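Local coordinates for protein bottromycin amidohydrolase (Streptomyces purpureus, PDB 6I5S) that is a thiazoline-specific amidohydrolase, gatekeeper of bottromycin biosynthesis, that probably hydrolyses a thiazoline-bearing pathway intermediate at its two-zinc site, at residues Q213-R216 with L217-L221; L312-P316 with A317-R321; D327-G330 with R331-R334. All blocks are in the same frame, centred on the assembly; numbering follows the deposited sequence.

Contact 1. Residues Q213-R216 with L217-L221; sequences QAVR and LDVAL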
ATOM      1  N   GLN A 213      11.322  18.859  -7.374  1.00 31.79           N
ATOM      2  CA  GLN A 213      12.715  19.291  -7.386  1.00 34.58           C
ATOM      3  C   GLN A 213      12.848  20.780  -7.106  1.00 34.87           C
ATOM      4  O   GLN A 213      13.832  21.207  -6.469  1.00 35.50           O
ATOM      5  CB  GLN A 213      13.336  18.967  -8.738  1.00 35.25           C
ATOM      6  CG  GLN A 213      13.611  17.503  -8.948  1.00 66.83           C
ATOM      7  CD  GLN A 213      14.806  17.248  -9.844  1.00 87.53           C
ATOM      8  OE1 GLN A 213      15.372  16.159  -9.798  1.00 93.93           O
ATOM      9  NE2 GLN A 213      15.198  18.243 -10.665  1.00 91.92           N
ATOM     10  N   ALA A 214      11.879  21.562  -7.549  1.00 32.47           N
ATOM     11  CA  ALA A 214      11.951  23.017  -7.418  1.00 34.66           C
ATOM     12  C   ALA A 214      11.392  23.521  -6.107  1.00 36.51           C
ATOM     13  O   ALA A 214      11.227  24.736  -5.952  1.00 37.02           O
ATOM     14  CB  ALA A 214      11.209  23.685  -8.572  1.00 38.29           C
ATOM     15  N   VAL A 215      11.059  22.626  -5.182  1.00 30.66           N
ATOM     16  CA  VAL A 215      10.457  22.989  -3.903  1.00 31.62           C
ATOM     17  C   VAL A 215      11.380  22.589  -2.749  1.00 34.16           C
ATOM     18  O   VAL A 215      11.843  21.432  -2.669  1.00 34.25           O
ATOM     19  CB  VAL A 215       9.081  22.355  -3.740  1.00 31.67           C
ATOM     20  CG1 VAL A 215       8.490  22.614  -2.323  1.00 32.80           C
ATOM     21  CG2 VAL A 215       8.093  22.888  -4.834  1.00 32.65           C
ATOM     22  N   ARG A 216      11.547  23.516  -1.811  1.00 35.37           N
ATOM     23  CA  ARG A 216      12.292  23.266  -0.587  1.00 35.43           C
ATOM     24  C   ARG A 216      11.663  22.138   0.210  1.00 30.43           C
ATOM     25  O   ARG A 216      10.443  22.023   0.345  1.00 32.60           O
ATOM     26  CB  ARG A 216      12.323  24.523   0.284  1.00 33.92           C
ATOM     27  CG  ARG A 216      13.135  25.724  -0.294  1.00 46.94           C
ATOM     28  CD  ARG A 216      12.831  26.981   0.486  1.00 41.79           C
ATOM     29  NE  ARG A 216      13.626  28.147   0.062  1.00 45.37           N
ATOM     30  CZ  ARG A 216      13.318  28.943  -0.957  1.00 57.03           C
ATOM     31  NH1 ARG A 216      12.223  28.709  -1.673  1.00 41.93           N
ATOM     32  NH2 ARG A 216      14.101  29.985  -1.267  1.00 54.23           N
ATOM     33  N   LEU A 217      12.509  21.307   0.805  1.00 33.03           N
ATOM     34  CA  LEU A 217      11.978  20.168   1.538  1.00 33.07           C
ATOM     35  C   LEU A 217      11.098  20.636   2.681  1.00 32.63           C
ATOM     36  O   LEU A 217      10.033  20.059   2.931  1.00 34.37           O
ATOM     37  CB  LEU A 217      13.108  19.298   2.074  1.00 33.13           C
ATOM     38  CG  LEU A 217      12.761  18.191   3.017  1.00 34.91           C
ATOM     39  CD1 LEU A 217      11.918  17.132   2.325  1.00 35.23           C
ATOM     40  CD2 LEU A 217      14.060  17.578   3.553  1.00 41.28           C
ATOM     41  N   ASP A 218      11.531  21.664   3.400  1.00 35.06           N
ATOM     42  CA  ASP A 218      10.754  22.090   4.558  1.00 44.49           C
ATOM     43  C   ASP A 218       9.393  22.623   4.138  1.00 45.89           C
ATOM     44  O   ASP A 218       8.404  22.411   4.838  1.00 38.31           O
ATOM     45  CB  ASP A 218      11.513  23.146   5.366  1.00 50.46           C
ATOM     46  CG  ASP A 218      12.351  24.027   4.497  1.00 94.74           C
ATOM     47  OD1 ASP A 218      13.319  23.501   3.895  1.00108.00           O
ATOM     48  OD2 ASP A 218      12.025  25.230   4.392  1.00109.91           O
ATOM     49  N   VAL A 219       9.323  23.315   3.000  1.00 34.83           N
ATOM     50  CA  VAL A 219       8.027  23.759   2.477  1.00 34.23           C
ATOM     51  C   VAL A 219       7.134  22.567   2.124  1.00 35.78           C
ATOM     52  O   VAL A 219       5.927  22.541   2.428  1.00 32.87           O
ATOM     53  CB  VAL A 219       8.275  24.692   1.268  1.00 35.08           C
ATOM     54  CG1 VAL A 219       7.012  25.071   0.601  1.00 39.55           C
ATOM     55  CG2 VAL A 219       9.052  25.906   1.698  1.00 38.17           C
ATOM     56  N   ALA A 220       7.693  21.553   1.471  1.00 32.18           N
ATOM     57  CA  ALA A 220       6.913  20.391   1.107  1.00 30.34           C
ATOM     58  C   ALA A 220       6.402  19.663   2.341  1.00 31.49           C
ATOM     59  O   ALA A 220       5.245  19.214   2.376  1.00 33.03           O
ATOM     60  CB  ALA A 220       7.739  19.453   0.247  1.00 31.76           C
ATOM     61  N   LEU A 221       7.238  19.527   3.367  1.00 31.21           N
ATOM     62  CA  LEU A 221       6.845  18.788   4.558  1.00 32.28           C
ATOM     63  C   LEU A 221       5.691  19.456   5.271  1.00 39.00           C
ATOM     64  O   LEU A 221       4.826  18.776   5.823  1.00 38.75           O
ATOM     65  CB  LEU A 221       8.012  18.640   5.531  1.00 36.28           C
ATOM     66  CG  LEU A 221       9.116  17.727   5.047  1.00 32.35           C
ATOM     67  CD1 LEU A 221      10.336  17.848   6.035  1.00 36.84           C
ATOM     68  CD2 LEU A 221       8.679  16.312   4.864  1.00 36.33           C
TER
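V215 and R216 pack against V219 and A220 at the N-terminal start of helix 217-223, with R216 in the N-cap position. The two valines meet through single methyl groups. CG1 of V215 stands 4.1 Å from CG1 of V219, and the two side chains cross at about a right angle. The same V215 methyl also lies 4.1 Å from CB of A220, so it rests over the first turn between two residues of the helix. Its place follows from the torsion of V215: CG1 is anti to the backbone N (chi1 174°). V215 is buried, and its CG1 also lies beside A220 N, without a polar bond.

R216 uses its aliphatic part. CB lies 3.8 Å from CG2 of V219, and CD passes 4.1 Å from the same methyl. The chain of R216 runs extended from CG to NE, carrying its guanidinium clear of the helix. V219 thus offers one methyl to each neighbour, CG1 to V215 and CG2 to R216. The carboxylate of D218 comes no closer to the arginine than its stem: OD1 is 3.9 Å from CB of R216. The charged atoms of the two stay apart, though their opposite charges would probably attract weakly.

Loop residues flank the helix. F233 touches L217, V211 touches A220 and E263 touches both D218 and L221. The first helical bond seals the turn: A220 N donates to R216 O at 3.0 Å, with an N-H...O angle of 164° and the donor nearly in line with the C=O bond.

Contact 2. Residues L312-P316 with A317-R321; sequences LRLDP and AEAER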
ATOM      1  N   LEU A 312      19.819 -10.309 -13.818  1.00 35.72           N
ATOM      2  CA  LEU A 312      20.734 -11.369 -14.238  1.00 43.01           C
ATOM      3  C   LEU A 312      22.115 -10.816 -14.583  1.00 37.68           C
ATOM      4  O   LEU A 312      23.142 -11.467 -14.327  1.00 40.37           O
ATOM      5  CB  LEU A 312      20.145 -12.097 -15.441  1.00 53.32           C
ATOM      6  CG  LEU A 312      21.020 -13.115 -16.149  1.00 64.76           C
ATOM      7  CD1 LEU A 312      21.120 -14.360 -15.299  1.00 67.47           C
ATOM      8  CD2 LEU A 312      20.461 -13.410 -17.544  1.00 86.22           C
ATOM      9  N   ARG A 313      22.166  -9.663 -15.226  1.00 44.90           N
ATOM     10  CA  ARG A 313      23.416  -9.097 -15.705  1.00 44.80           C
ATOM     11  C   ARG A 313      24.206  -8.400 -14.604  1.00 38.38           C
ATOM     12  O   ARG A 313      25.392  -8.162 -14.782  1.00 43.22           O
ATOM     13  CB  ARG A 313      23.154  -8.091 -16.837  1.00 53.83           C
ATOM     14  CG  ARG A 313      22.441  -8.680 -18.051  1.00 59.98           C
ATOM     15  CD  ARG A 313      23.375  -9.453 -18.917  1.00 60.11           C
ATOM     16  NE  ARG A 313      22.740  -9.872 -20.163  1.00 65.90           N
ATOM     17  CZ  ARG A 313      22.704 -11.120 -20.621  1.00 72.77           C
ATOM     18  NH1 ARG A 313      23.270 -12.107 -19.945  1.00 72.82           N
ATOM     19  NH2 ARG A 313      22.101 -11.376 -21.772  1.00 84.04           N
ATOM     20  N   LEU A 314      23.588  -8.105 -13.469  1.00 38.99           N
ATOM     21  CA  LEU A 314      24.233  -7.269 -12.461  1.00 40.37           C
ATOM     22  C   LEU A 314      25.356  -8.015 -11.743  1.00 35.05           C
ATOM     23  O   LEU A 314      25.162  -9.109 -11.190  1.00 47.48           O
ATOM     24  CB  LEU A 314      23.190  -6.802 -11.453  1.00 41.79           C
ATOM     25  CG  LEU A 314      23.607  -5.748 -10.426  1.00 50.26           C
ATOM     26  CD1 LEU A 314      24.149  -4.491 -11.111  1.00 53.17           C
ATOM     27  CD2 LEU A 314      22.429  -5.407  -9.526  1.00 54.18           C
ATOM     28  N   ASP A 315      26.522  -7.405 -11.710  1.00 39.79           N
ATOM     29  CA  ASP A 315      27.624  -7.975 -10.944  1.00 43.14           C
ATOM     30  C   ASP A 315      27.230  -8.107  -9.471  1.00 45.67           C
ATOM     31  O   ASP A 315      26.726  -7.136  -8.866  1.00 42.07           O
ATOM     32  CB  ASP A 315      28.856  -7.099 -11.095  1.00 48.41           C
ATOM     33  CG  ASP A 315      29.929  -7.393 -10.044  1.00 60.20           C
ATOM     34  OD1 ASP A 315      30.252  -8.569  -9.798  1.00 61.16           O
ATOM     35  OD2 ASP A 315      30.467  -6.426  -9.475  1.00 71.03           O
ATOM     36  N   PRO A 316      27.374  -9.288  -8.880  1.00 44.45           N
ATOM     37  CA  PRO A 316      27.024  -9.445  -7.462  1.00 45.48           C
ATOM     38  C   PRO A 316      27.648  -8.406  -6.532  1.00 43.21           C
ATOM     39  O   PRO A 316      27.003  -8.023  -5.546  1.00 43.46           O
ATOM     40  CB  PRO A 316      27.550 -10.854  -7.144  1.00 62.26           C
ATOM     41  CG  PRO A 316      27.551 -11.570  -8.446  1.00 58.00           C
ATOM     42  CD  PRO A 316      27.852 -10.554  -9.480  1.00 52.38           C
ATOM     43  N   ALA A 317      28.873  -7.939  -6.790  1.00 46.59           N
ATOM     44  CA  ALA A 317      29.456  -6.934  -5.898  1.00 43.15           C
ATOM     45  C   ALA A 317      28.655  -5.641  -5.947  1.00 43.25           C
ATOM     46  O   ALA A 317      28.459  -4.973  -4.924  1.00 42.00           O
ATOM     47  CB  ALA A 317      30.919  -6.677  -6.254  1.00 43.34           C
ATOM     48  N   GLU A 318      28.200  -5.264  -7.134  1.00 38.80           N
ATOM     49  CA  GLU A 318      27.402  -4.046  -7.279  1.00 41.90           C
ATOM     50  C   GLU A 318      26.028  -4.227  -6.655  1.00 41.56           C
ATOM     51  O   GLU A 318      25.484  -3.295  -6.055  1.00 37.27           O
ATOM     52  CB  GLU A 318      27.274  -3.682  -8.747  1.00 43.13           C
ATOM     53  CG  GLU A 318      26.386  -2.480  -9.049  1.00 39.50           C
ATOM     54  CD  GLU A 318      26.885  -1.188  -8.454  1.00 49.84           C
ATOM     55  OE1 GLU A 318      28.028  -1.140  -7.910  1.00 50.64           O
ATOM     56  OE2 GLU A 318      26.148  -0.204  -8.556  1.00 42.43           O
ATOM     57  N   ALA A 319      25.456  -5.432  -6.767  1.00 39.93           N
ATOM     58  CA  ALA A 319      24.181  -5.711  -6.119  1.00 43.15           C
ATOM     59  C   ALA A 319      24.293  -5.511  -4.610  1.00 38.51           C
ATOM     60  O   ALA A 319      23.408  -4.907  -3.987  1.00 37.67           O
ATOM     61  CB  ALA A 319      23.734  -7.142  -6.460  1.00 41.94           C
ATOM     62  N   GLU A 320      25.365  -6.038  -4.014  1.00 35.51           N
ATOM     63  CA  GLU A 320      25.664  -5.836  -2.590  1.00 35.42           C
ATOM     64  C   GLU A 320      25.814  -4.352  -2.252  1.00 37.71           C
ATOM     65  O   GLU A 320      25.334  -3.893  -1.208  1.00 39.19           O
ATOM     66  CB  GLU A 320      26.935  -6.595  -2.176  1.00 44.38           C
ATOM     67  CG  GLU A 320      26.863  -8.072  -2.366  1.00 87.70           C
ATOM     68  CD  GLU A 320      25.902  -8.725  -1.408  1.00132.49           C
ATOM     69  OE1 GLU A 320      25.226  -8.000  -0.647  1.00145.89           O
ATOM     70  OE2 GLU A 320      25.824  -9.968  -1.413  1.00157.87           O
ATOM     71  N   ARG A 321      26.487  -3.584  -3.110  1.00 36.79           N
ATOM     72  CA  ARG A 321      26.654  -2.162  -2.831  1.00 38.35           C
ATOM     73  C   ARG A 321      25.293  -1.473  -2.821  1.00 36.63           C
ATOM     74  O   ARG A 321      25.004  -0.649  -1.954  1.00 35.05           O
ATOM     75  CB  ARG A 321      27.571  -1.499  -3.866  1.00 38.21           C
ATOM     76  CG  ARG A 321      27.800  -0.020  -3.622  1.00 60.17           C
ATOM     77  CD  ARG A 321      28.663   0.591  -4.716  1.00 96.59           C
ATOM     78  NE  ARG A 321      27.878   1.034  -5.876  1.00104.51           N
ATOM     79  CZ  ARG A 321      27.662   2.304  -6.223  1.00 86.15           C
ATOM     80  NH1 ARG A 321      26.948   2.569  -7.304  1.00 88.97           N
ATOM     81  NH2 ARG A 321      28.168   3.310  -5.516  1.00 78.07           N
TER
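The backbone leaves helix 301-313 at L314, passes through D315 in extended form and enters helix 316-338 at P316. Two main-chain bonds open the new helix: A319 N to D315 O at 3.0 Å and E320 N to P316 O, also 3.0 Å. D315 is the N-cap. Its CG is anti to the backbone N (chi1 164°), which turns the carboxylate over the helix start. There OD1 takes a weak bond from A317 N at 3.4 Å, and OD2 a weak one from E318 N. The negative charge would probably be favoured at this end of the helix dipole.

L314 straddles the first turn. Its CD1 lies 3.6 Å from CG of E318, and its CD2 lies 3.8 Å from CB of A319. The E318 chain bends at chi2 (63°) and brings its carboxylate to R321, one turn on. R321 grips it side-on: NE meets OE1 at 3.0 Å and NH1 meets OE2 at 3.1 Å. OE2 of E318 is also in a salt bridge with R322 NE, its strongest polar partner, and R321 pairs with D247 of helix 245-254. With an alanine here in place of E318, R322 and R321 would probably lose this carboxylate as a mate, and a gap is likely to open beside L314 CD1. The motif is an aspartate N-cap followed by proline at N1, at the short link between two consecutive helices.

Contact 3. Residues D327-G330 with R331-R334; sequences DRLG and RIAR
R331 sets its CG anti to the carbonyl carbon (chi1 -66°), and the bend at chi3 (-75°) folds its guanidinium back along the helix over D327 and R328. R328 has a similar first torsion, and its methylenes meet the returning group. NH2 of R331 lies 3.2 Å from CG of R328, a close approach of a nitrogen to an aliphatic carbon. The two side chains run at a slant to each other, yet their guanidinium planes are only 2° apart. They are not stacked: the R331 group sits against the R328 stem. NE of R328 and NH2 of R331 are 4.6 Å apart, and their like charges would probably disfavour a closer approach. One face of the R331 guanidinium looks onto the backbone, with D327 O and R328 CA lying off toward its rim.

All of this lies on one unbroken alpha helix, 316-338, held by successive i to i+4 bonds. R331 N donates to D327 O at 3.0 Å, and I332 N to R328 O at 2.9 Å. A333 N and R334 N continue the series to L329 O and G330 O. G330 is buried and adds no side chain.

The charged ends of D327 and R328 have partners elsewhere. D327 forms a salt bridge with R277, and R328 NH2 makes a weak bond to L253 O. L329 turns to the interior, where it touches L273 and W276 of helix 273-280 as well as L230 and V234. I332 touches H256. Between the two aliphatic residues the approach is loose, with L329 CD2 at 4.4 Å from I332 CD1.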
ATOM      1  N   ASP A 327      19.573  -0.378   2.604  1.00 29.23           N
ATOM      2  CA  ASP A 327      19.594  -0.549   4.049  1.00 31.21           C
ATOM      3  C   ASP A 327      19.693   0.805   4.752  1.00 32.56           C
ATOM      4  O   ASP A 327      19.047   1.039   5.778  1.00 34.52           O
ATOM      5  CB  ASP A 327      20.768  -1.436   4.463  1.00 32.12           C
ATOM      6  CG  ASP A 327      20.594  -2.906   4.064  1.00 35.12           C
ATOM      7  OD1 ASP A 327      19.455  -3.366   3.781  1.00 37.20           O
ATOM      8  OD2 ASP A 327      21.617  -3.621   4.089  1.00 37.29           O
ATOM      9  N   ARG A 328      20.559   1.681   4.255  1.00 30.69           N
ATOM     10  CA  ARG A 328      20.702   3.025   4.824  1.00 31.57           C
ATOM     11  C   ARG A 328      19.418   3.832   4.701  1.00 27.74           C
ATOM     12  O   ARG A 328      19.091   4.605   5.600  1.00 33.60           O
ATOM     13  CB  ARG A 328      21.858   3.777   4.151  1.00 33.30           C
ATOM     14  CG  ARG A 328      23.241   3.151   4.518  1.00 78.07           C
ATOM     15  CD  ARG A 328      24.422   3.954   4.033  1.00 93.02           C
ATOM     16  NE  ARG A 328      24.444   5.251   4.680  1.00100.74           N
ATOM     17  CZ  ARG A 328      25.246   6.237   4.325  1.00 88.86           C
ATOM     18  NH1 ARG A 328      26.096   6.058   3.323  1.00 87.19           N
ATOM     19  NH2 ARG A 328      25.186   7.394   4.966  1.00 76.86           N
ATOM     20  N   LEU A 329      18.711   3.696   3.581  1.00 29.14           N
ATOM     21  CA  LEU A 329      17.378   4.318   3.442  1.00 30.50           C
ATOM     22  C   LEU A 329      16.434   3.838   4.546  1.00 32.08           C
ATOM     23  O   LEU A 329      15.678   4.638   5.133  1.00 30.99           O
ATOM     24  CB  LEU A 329      16.780   4.010   2.072  1.00 28.25           C
ATOM     25  CG  LEU A 329      17.475   4.621   0.839  1.00 31.80           C
ATOM     26  CD1 LEU A 329      16.705   4.330  -0.426  1.00 34.13           C
ATOM     27  CD2 LEU A 329      17.608   6.115   0.967  1.00 35.57           C
ATOM     28  N   GLY A 330      16.500   2.548   4.884  1.00 31.78           N
ATOM     29  CA  GLY A 330      15.669   2.054   5.961  1.00 29.10           C
ATOM     30  C   GLY A 330      16.051   2.664   7.284  1.00 29.87           C
ATOM     31  O   GLY A 330      15.181   2.991   8.093  1.00 29.98           O
ATOM     32  N   ARG A 331      17.363   2.832   7.537  1.00 31.13           N
ATOM     33  CA  ARG A 331      17.778   3.491   8.775  1.00 31.23           C
ATOM     34  C   ARG A 331      17.340   4.947   8.807  1.00 34.63           C
ATOM     35  O   ARG A 331      17.030   5.473   9.881  1.00 34.44           O
ATOM     36  CB  ARG A 331      19.294   3.334   8.975  1.00 34.76           C
ATOM     37  CG  ARG A 331      19.688   1.853   9.221  1.00 39.24           C
ATOM     38  CD  ARG A 331      21.059   1.758   9.861  1.00 62.08           C
ATOM     39  NE  ARG A 331      22.133   2.033   8.908  1.00 68.83           N
ATOM     40  CZ  ARG A 331      22.578   1.152   8.021  1.00 83.83           C
ATOM     41  NH1 ARG A 331      22.041  -0.062   7.953  1.00102.21           N
ATOM     42  NH2 ARG A 331      23.561   1.487   7.204  1.00 75.48           N
ATOM     43  N   ILE A 332      17.266   5.600   7.651  1.00 36.22           N
ATOM     44  CA  ILE A 332      16.741   6.972   7.602  1.00 32.70           C
ATOM     45  C   ILE A 332      15.261   6.993   7.975  1.00 28.23           C
ATOM     46  O   ILE A 332      14.824   7.847   8.770  1.00 32.02           O
ATOM     47  CB  ILE A 332      16.962   7.595   6.220  1.00 33.78           C
ATOM     48  CG1 ILE A 332      18.452   7.825   5.986  1.00 39.27           C
ATOM     49  CG2 ILE A 332      16.187   8.916   6.132  1.00 31.50           C
ATOM     50  CD1 ILE A 332      18.787   8.290   4.597  1.00 47.73           C
ATOM     51  N   ALA A 333      14.490   6.027   7.450  1.00 32.82           N
ATOM     52  CA  ALA A 333      13.075   5.874   7.815  1.00 27.93           C
ATOM     53  C   ALA A 333      12.932   5.669   9.316  1.00 26.89           C
ATOM     54  O   ALA A 333      12.095   6.311   9.954  1.00 31.88           O
ATOM     55  CB  ALA A 333      12.453   4.709   7.043  1.00 27.87           C
ATOM     56  N   ARG A 334      13.805   4.825   9.926  1.00 32.30           N
ATOM     57  CA  ARG A 334      13.730   4.630  11.381  1.00 32.61           C
ATOM     58  C   ARG A 334      14.054   5.912  12.121  1.00 33.85           C
ATOM     59  O   ARG A 334      13.386   6.274  13.101  1.00 36.18           O
ATOM     60  CB  ARG A 334      14.670   3.524  11.865  1.00 38.36           C
ATOM     61  CG  ARG A 334      14.593   3.337  13.419  1.00 52.37           C
ATOM     62  CD  ARG A 334      15.470   2.238  13.939  1.00 77.11           C
ATOM     63  NE  ARG A 334      16.876   2.445  13.611  1.00104.41           N
ATOM     64  CZ  ARG A 334      17.874   1.734  14.122  1.00121.58           C
ATOM     65  NH1 ARG A 334      17.631   0.774  15.009  1.00127.30           N
ATOM     66  NH2 ARG A 334      19.118   1.991  13.747  1.00129.03           N
TER

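How the contacts relate
The three contacts follow in series along the chain, and none nests within or crosses another. Each joins adjoining segments, so none closes a long loop. Contact 1 comes first, where the loop after helix 190-203 turns into helix 217-223. Contact 2 lies at the turn from helix 301-313 into helix 316-338. Contact 3 follows further along that same helix, and the nearest atoms of contacts 2 and 3 are about 6 Å apart. By centres, contact 3 lies about equally far from contacts 1 and 2, at 20 and 21 Å, while contacts 1 and 2 are 33 Å apart. Through outside partners, contact 2 reaches helix 245-254 and contact 3 reaches helix 273-280.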